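Methylenetetrahydrofolate--tRNA-(uracil-5-)-methyltransferase TrmFO (Thermus thermophilus, PDB 3G5S) catalyses the folate- and FAD-dependent methylation of uridine 54 in tRNA to 5-methyluridine, using methylenetetrahydrofolate as the carbon donor and NAD(P)H as reductant. Local coordinates at residues M1-G13 and L20-R33. Sequence-based numbering, arbitrary orientation.
Sequences MERVNVVGAGLAG and LLRLGVPVRLFEMR. With FAD (flavin-adenine dinucleotide), chain B; EDO (1,2-ethanediol), chain I.
V4 to V7 pair in parallel with V27 to F30, strand axes 4.7 Å apart at 19°, through backbone bonds that run from V4 N to P26 O as far as G8 N to F30 O. On the face carrying N5 and R28, the two side chains lie alongside each other; N5 OD1 lies in the R28 guanidinium plane and takes the bond from R28 NH1 (2.9 Å), with the donor tilted from the amide plane. The same OD1 also meets the F30 ring at its edge, while N5 ND2 is held by T129. R3 CB and CD cover one face of the R28 guanidinium; the R3 guanidinium, turned 78° from that of R28, gives a bent bond from R3 NH2 to V27 O (3.1 Å), from above the carbonyl plane. Water 1 accepts from both R3 NE and R28 NH2, probably easing the closeness of these like charges. An alanine in place of R28 would remove the donor to N5 OD1 and probably leave that amide oxygen poorly satisfied and R3 without its flat neighbour. The two strands and helix 11-22 form the beta-alpha-beta unit of a Rossmann-type dinucleotide fold, with G8, G10 and G13 as its GxGxxG motif. On the helix side, L20 CD1 fits against V4 CG1 (3.7 Å) and V6 CG2, and L29 CD1 packs on V6 CG1 (3.7 Å). At the FAD end, a bend at chi2 (51°) brings the E31 carboxylate between A9 N, which donates to E31 OE2 (2.8 Å), and the ribose hydroxyls. E31 OE2 also accepts from FAD O3B, and E31 OE1 from FAD O2B (2.7 Å); R33 NE and NH2 both donate to FAD O3B, while R33 NH1 is held by the backbone O of T43 and R45. Past the glycine turn, A12 N binds the FAD phosphate oxygen O2P (2.8 Å) at the start of the helix.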
loop_
_atom_site.group_PDB
_atom_site.type_symbol
_atom_site.label_atom_id
_atom_site.label_comp_id
_atom_site.label_asym_id
_atom_site.label_seq_id
_atom_site.Cartn_x
_atom_site.Cartn_y
_atom_site.Cartn_z
HETATM N N MSE A 1 -29.070 10.805 -16.906
HETATM C CA MSE A 1 -27.833 10.991 -17.653
HETATM C C MSE A 1 -26.911 9.799 -17.426
HETATM O O MSE A 1 -27.010 9.116 -16.408
HETATM C CB MSE A 1 -27.138 12.295 -17.231
HETATM C CG MSE A 1 -26.557 12.290 -15.807
HETATM SE SE MSE A 1 -25.895 14.028 -15.193
HETATM C CE MSE A 1 -27.588 14.934 -14.939
ATOM N N GLU A 2 -26.017 9.550 -18.376
ATOM C CA GLU A 2 -25.009 8.508 -18.221
ATOM C C GLU A 2 -24.017 8.917 -17.138
ATOM O O GLU A 2 -23.616 10.079 -17.065
ATOM C CB GLU A 2 -24.273 8.294 -19.541
ATOM C CG GLU A 2 -23.672 6.914 -19.699
ATOM C CD GLU A 2 -24.728 5.826 -19.827
ATOM O OE1 GLU A 2 -25.921 6.150 -20.007
ATOM O OE2 GLU A 2 -24.366 4.638 -19.760
ATOM N N ARG A 3 -23.632 7.959 -16.301
ATOM C CA ARG A 3 -22.756 8.228 -15.168
ATOM C C ARG A 3 -21.701 7.147 -15.056
ATOM O O ARG A 3 -21.971 5.977 -15.355
ATOM C CB ARG A 3 -23.552 8.281 -13.858
ATOM C CG ARG A 3 -24.644 9.324 -13.813
ATOM C CD ARG A 3 -25.435 9.267 -12.514
ATOM N NE ARG A 3 -26.499 10.259 -12.503
ATOM C CZ ARG A 3 -26.343 11.529 -12.147
ATOM N NH1 ARG A 3 -27.385 12.342 -12.185
ATOM N NH2 ARG A 3 -25.162 11.990 -11.747
ATOM N N VAL A 4 -20.502 7.542 -14.630
ATOM C CA VAL A 4 -19.499 6.582 -14.208
ATOM C C VAL A 4 -19.828 6.134 -12.794
ATOM O O VAL A 4 -20.107 6.962 -11.928
ATOM C CB VAL A 4 -18.091 7.202 -14.248
ATOM C CG1 VAL A 4 -17.087 6.303 -13.531
ATOM C CG2 VAL A 4 -17.686 7.437 -15.682
ATOM N N ASN A 5 -19.830 4.822 -12.571
ATOM C CA ASN A 5 -20.066 4.289 -11.243
ATOM C C ASN A 5 -18.807 4.375 -10.402
ATOM O O ASN A 5 -17.729 4.018 -10.869
ATOM C CB ASN A 5 -20.483 2.826 -11.331
ATOM C CG ASN A 5 -21.736 2.629 -12.148
ATOM O OD1 ASN A 5 -22.777 3.214 -11.844
ATOM N ND2 ASN A 5 -21.650 1.807 -13.189
ATOM N N VAL A 6 -18.958 4.832 -9.163
ATOM C CA VAL A 6 -17.889 4.740 -8.177
ATOM C C VAL A 6 -18.476 4.005 -6.986
ATOM O O VAL A 6 -19.457 4.453 -6.385
ATOM C CB VAL A 6 -17.338 6.121 -7.767
ATOM C CG1 VAL A 6 -16.287 5.965 -6.654
ATOM C CG2 VAL A 6 -16.745 6.836 -8.976
ATOM N N VAL A 7 -17.902 2.848 -6.676
ATOM C CA VAL A 7 -18.449 1.996 -5.639
ATOM C C VAL A 7 -17.608 2.125 -4.377
ATOM O O VAL A 7 -16.462 1.672 -4.322
ATOM C CB VAL A 7 -18.526 0.518 -6.093
ATOM C CG1 VAL A 7 -19.175 -0.326 -5.011
ATOM C CG2 VAL A 7 -19.286 0.395 -7.419
ATOM N N GLY A 8 -18.199 2.760 -3.372
ATOM C CA GLY A 8 -17.529 3.034 -2.111
ATOM C C GLY A 8 -17.153 4.502 -2.021
ATOM O O GLY A 8 -16.446 5.007 -2.894
ATOM N N ALA A 9 -17.625 5.180 -0.977
ATOM C CA ALA A 9 -17.348 6.596 -0.767
ATOM C C ALA A 9 -16.404 6.808 0.413
ATOM O O ALA A 9 -16.661 7.635 1.293
ATOM C CB ALA A 9 -18.637 7.366 -0.570
ATOM N N GLY A 10 -15.313 6.051 0.424
ATOM C CA GLY A 10 -14.260 6.244 1.400
ATOM C C GLY A 10 -13.206 7.202 0.878
ATOM O O GLY A 10 -13.497 8.118 0.103
ATOM N N LEU A 11 -11.963 6.995 1.287
ATOM C CA LEU A 11 -10.877 7.871 0.851
ATOM C C LEU A 11 -10.687 7.808 -0.670
ATOM O O LEU A 11 -10.625 8.838 -1.348
ATOM C CB LEU A 11 -9.574 7.497 1.566
ATOM C CG LEU A 11 -9.352 8.094 2.961
ATOM C CD1 LEU A 11 -9.026 9.585 2.878
ATOM C CD2 LEU A 11 -10.523 7.851 3.912
ATOM N N ALA A 12 -10.591 6.591 -1.204
ATOM C CA ALA A 12 -10.354 6.411 -2.630
ATOM C C ALA A 12 -11.548 6.817 -3.483
ATOM O O ALA A 12 -11.390 7.501 -4.489
ATOM C CB ALA A 12 -9.955 4.973 -2.931
ATOM N N GLY A 13 -12.741 6.379 -3.094
ATOM C CA GLY A 13 -13.913 6.630 -3.906
ATOM C C GLY A 13 -14.268 8.102 -3.925
ATOM O O GLY A 13 -14.718 8.631 -4.948
ATOM N N LEU A 20 -13.525 12.717 -11.504
ATOM C CA LEU A 20 -14.504 12.613 -12.570
ATOM C C LEU A 20 -15.322 13.902 -12.691
ATOM O O LEU A 20 -15.485 14.449 -13.786
ATOM C CB LEU A 20 -15.407 11.416 -12.297
ATOM C CG LEU A 20 -14.788 10.059 -12.636
ATOM C CD1 LEU A 20 -15.246 8.975 -11.669
ATOM C CD2 LEU A 20 -15.125 9.674 -14.061
ATOM N N LEU A 21 -15.830 14.386 -11.563
ATOM C CA LEU A 21 -16.671 15.575 -11.557
ATOM C C LEU A 21 -15.921 16.798 -12.083
ATOM O O LEU A 21 -16.475 17.595 -12.844
ATOM C CB LEU A 21 -17.224 15.831 -10.155
ATOM C CG LEU A 21 -18.138 14.731 -9.604
ATOM C CD1 LEU A 21 -18.384 14.920 -8.115
ATOM C CD2 LEU A 21 -19.457 14.684 -10.373
ATOM N N ARG A 22 -14.659 16.940 -11.675
ATOM C CA ARG A 22 -13.815 18.060 -12.105
ATOM C C ARG A 22 -13.634 18.078 -13.613
ATOM O O ARG A 22 -13.471 19.143 -14.214
ATOM C CB ARG A 22 -12.423 17.998 -11.448
ATOM C CG ARG A 22 -12.416 18.152 -9.941
ATOM C CD ARG A 22 -11.048 18.534 -9.427
ATOM N NE ARG A 22 -10.120 17.428 -9.185
ATOM C CZ ARG A 22 -8.807 17.519 -9.405
ATOM N NH1 ARG A 22 -8.309 18.625 -9.927
ATOM N NH2 ARG A 22 -7.998 16.505 -9.145
ATOM N N LEU A 23 -13.623 16.890 -14.208
ATOM C CA LEU A 23 -13.474 16.748 -15.650
ATOM C C LEU A 23 -14.821 16.750 -16.380
ATOM O O LEU A 23 -14.886 16.492 -17.581
ATOM C CB LEU A 23 -12.659 15.492 -15.980
ATOM C CG LEU A 23 -11.183 15.605 -15.567
ATOM C CD1 LEU A 23 -10.517 14.243 -15.621
ATOM C CD2 LEU A 23 -10.438 16.610 -16.430
ATOM N N GLY A 24 -15.888 17.066 -15.653
ATOM C CA GLY A 24 -17.209 17.188 -16.251
ATOM C C GLY A 24 -17.911 15.878 -16.567
ATOM O O GLY A 24 -18.823 15.848 -17.396
ATOM N N VAL A 25 -17.499 14.798 -15.903
ATOM C CA VAL A 25 -18.101 13.485 -16.128
ATOM C C VAL A 25 -19.011 13.143 -14.948
ATOM O O VAL A 25 -18.557 13.087 -13.813
ATOM C CB VAL A 25 -17.012 12.410 -16.299
ATOM C CG1 VAL A 25 -17.634 11.042 -16.514
ATOM C CG2 VAL A 25 -16.082 12.767 -17.449
ATOM N N PRO A 26 -20.312 12.919 -15.207
ATOM C CA PRO A 26 -21.225 12.637 -14.094
ATOM C C PRO A 26 -20.912 11.318 -13.404
ATOM O O PRO A 26 -20.379 10.381 -14.018
ATOM C CB PRO A 26 -22.597 12.561 -14.776
ATOM C CG PRO A 26 -22.423 13.320 -16.047
ATOM C CD PRO A 26 -21.027 13.030 -16.485
ATOM N N VAL A 27 -21.270 11.251 -12.126
ATOM C CA VAL A 27 -20.899 10.141 -11.266
ATOM C C VAL A 27 -22.128 9.604 -10.552
ATOM O O VAL A 27 -23.022 10.364 -10.166
ATOM C CB VAL A 27 -19.845 10.591 -10.220
ATOM C CG1 VAL A 27 -19.576 9.495 -9.199
ATOM C CG2 VAL A 27 -18.556 11.017 -10.918
ATOM N N ARG A 28 -22.161 8.284 -10.415
ATOM C CA ARG A 28 -23.090 7.592 -9.549
ATOM C C ARG A 28 -22.243 6.978 -8.444
ATOM O O ARG A 28 -21.505 6.016 -8.679
ATOM C CB ARG A 28 -23.814 6.500 -10.337
ATOM C CG ARG A 28 -24.900 5.798 -9.564
ATOM C CD ARG A 28 -25.640 4.777 -10.434
ATOM N NE ARG A 28 -26.342 5.398 -11.556
ATOM C CZ ARG A 28 -25.958 5.320 -12.829
ATOM N NH1 ARG A 28 -24.862 4.651 -13.164
ATOM N NH2 ARG A 28 -26.671 5.921 -13.771
ATOM N N LEU A 29 -22.324 7.572 -7.257
ATOM C CA LEU A 29 -21.488 7.187 -6.130
ATOM C C LEU A 29 -22.299 6.331 -5.179
ATOM O O LEU A 29 -23.274 6.804 -4.591
ATOM C CB LEU A 29 -20.982 8.440 -5.416
ATOM C CG LEU A 29 -20.115 8.244 -4.173
ATOM C CD1 LEU A 29 -18.841 7.496 -4.519
ATOM C CD2 LEU A 29 -19.797 9.591 -3.552
ATOM N N PHE A 30 -21.905 5.067 -5.049
ATOM C CA PHE A 30 -22.599 4.120 -4.183
ATOM C C PHE A 30 -21.912 4.056 -2.827
ATOM O O PHE A 30 -20.687 3.935 -2.744
ATOM C CB PHE A 30 -22.576 2.707 -4.781
ATOM C CG PHE A 30 -23.353 2.549 -6.059
ATOM C CD1 PHE A 30 -22.758 2.797 -7.285
ATOM C CD2 PHE A 30 -24.663 2.103 -6.036
ATOM C CE1 PHE A 30 -23.464 2.626 -8.458
ATOM C CE2 PHE A 30 -25.370 1.935 -7.205
ATOM C CZ PHE A 30 -24.776 2.191 -8.416
ATOM N N GLU A 31 -22.707 4.114 -1.766
ATOM C CA GLU A 31 -22.192 3.952 -0.420
ATOM C C GLU A 31 -23.235 3.246 0.422
ATOM O O GLU A 31 -24.377 3.698 0.520
ATOM C CB GLU A 31 -21.831 5.305 0.195
ATOM C CG GLU A 31 -21.374 5.220 1.642
ATOM C CD GLU A 31 -20.277 4.197 1.847
ATOM O OE1 GLU A 31 -20.496 3.249 2.636
ATOM O OE2 GLU A 31 -19.202 4.334 1.214
HETATM N N MSE A 32 -22.851 2.135 1.035
HETATM C CA MSE A 32 -23.810 1.370 1.822
HETATM C C MSE A 32 -24.057 1.948 3.219
HETATM O O MSE A 32 -25.100 1.693 3.824
HETATM C CB MSE A 32 -23.375 -0.085 1.912
HETATM C CG MSE A 32 -22.130 -0.319 2.722
HETATM SE SE MSE A 32 -21.604 -2.176 2.628
HETATM C CE MSE A 32 -20.151 -2.114 3.929
ATOM N N ARG A 33 -23.106 2.719 3.734
ATOM C CA ARG A 33 -23.302 3.379 5.014
ATOM C C ARG A 33 -24.341 4.481 4.857
ATOM O O ARG A 33 -24.439 5.088 3.795
ATOM C CB ARG A 33 -21.986 3.964 5.518
ATOM C CG ARG A 33 -20.933 2.923 5.833
ATOM C CD ARG A 33 -19.655 3.560 6.354
ATOM N NE ARG A 33 -18.881 4.271 5.337
ATOM C CZ ARG A 33 -18.755 5.596 5.265
ATOM N NH1 ARG A 33 -19.374 6.381 6.133
ATOM N NH2 ARG A 33 -18.001 6.140 4.315
HETATM P PA FAD B . -12.568 2.947 2.898
HETATM O O1A FAD B . -12.832 1.904 3.945
HETATM O O2A FAD B . -12.151 4.314 3.346
HETATM O O5B FAD B . -13.837 3.130 1.946
HETATM C C5B FAD B . -14.536 2.019 1.422
HETATM C C4B FAD B . -16.005 2.394 1.370
HETATM O O4B FAD B . -16.716 1.398 0.656
HETATM C C3B FAD B . -16.626 2.454 2.764
HETATM O O3B FAD B . -17.301 3.681 2.961
HETATM C C2B FAD B . -17.588 1.266 2.797
HETATM O O2B FAD B . -18.744 1.463 3.586
HETATM C C1B FAD B . -17.945 1.119 1.331
HETATM N N9A FAD B . -18.363 -0.208 0.853
HETATM C C8A FAD B . -17.755 -1.412 1.081
HETATM N N7A FAD B . -18.401 -2.362 0.372
HETATM C C5A FAD B . -19.411 -1.762 -0.313
HETATM C C6A FAD B . -20.382 -2.232 -1.185
HETATM N N6A FAD B . -20.369 -3.482 -1.666
HETATM N N1A FAD B . -21.267 -1.337 -1.721
HETATM C C2A FAD B . -21.227 -0.002 -1.395
HETATM N N3A FAD B . -20.267 0.478 -0.533
HETATM C C4A FAD B . -19.393 -0.408 -0.012
HETATM N N1 FAD B . -4.821 3.922 7.247
HETATM C C2 FAD B . -3.923 4.877 7.652
HETATM O O2 FAD B . -3.283 5.523 6.824
HETATM N N3 FAD B . -3.744 5.113 9.001
HETATM C C4 FAD B . -4.447 4.419 9.972
HETATM O O4 FAD B . -4.267 4.659 11.172
HETATM C C4X FAD B . -5.358 3.452 9.548
HETATM N N5 FAD B . -6.083 2.723 10.463
HETATM C C5X FAD B . -6.987 1.776 10.024
HETATM C C6 FAD B . -7.720 1.054 10.960
HETATM C C7 FAD B . -8.628 0.089 10.548
HETATM C C7M FAD B . -9.418 -0.690 11.563
HETATM C C8 FAD B . -8.807 -0.146 9.188
HETATM C C8M FAD B . -9.789 -1.185 8.729
HETATM C C9 FAD B . -8.076 0.578 8.249
HETATM C C9A FAD B . -7.160 1.543 8.660
HETATM N N10 FAD B . -6.416 2.253 7.726
HETATM C C10 FAD B . -5.533 3.212 8.186
HETATM C "C1'" FAD B . -6.097 1.611 6.395
HETATM C "C2'" FAD B . -6.607 2.399 5.175
HETATM O "O2'" FAD B . -5.711 3.425 4.781
HETATM C "C3'" FAD B . -8.015 2.953 5.391
HETATM O "O3'" FAD B . -8.872 1.837 5.532
HETATM C "C4'" FAD B . -8.505 3.829 4.240
HETATM O "O4'" FAD B . -9.705 4.452 4.654
HETATM C "C5'" FAD B . -8.704 3.036 2.954
HETATM O "O5'" FAD B . -9.407 3.820 2.016
HETATM P P FAD B . -10.402 3.106 0.986
HETATM O O1P FAD B . -9.692 2.041 0.214
HETATM O O2P FAD B . -11.069 4.193 0.211
HETATM O O3P FAD B . -11.453 2.332 1.922
HETATM C C1 EDO I . -17.336 16.482 -20.213
HETATM O O1 EDO I . -18.341 17.379 -19.732
HETATM C C2 EDO I . -18.022 15.298 -20.878
HETATM O O2 EDO I . -18.921 15.760 -21.893
HETATM O O HOH W 1 -28.251 8.395 -13.828
HETATM O O HOH W 2 -25.002 5.323 -16.359
#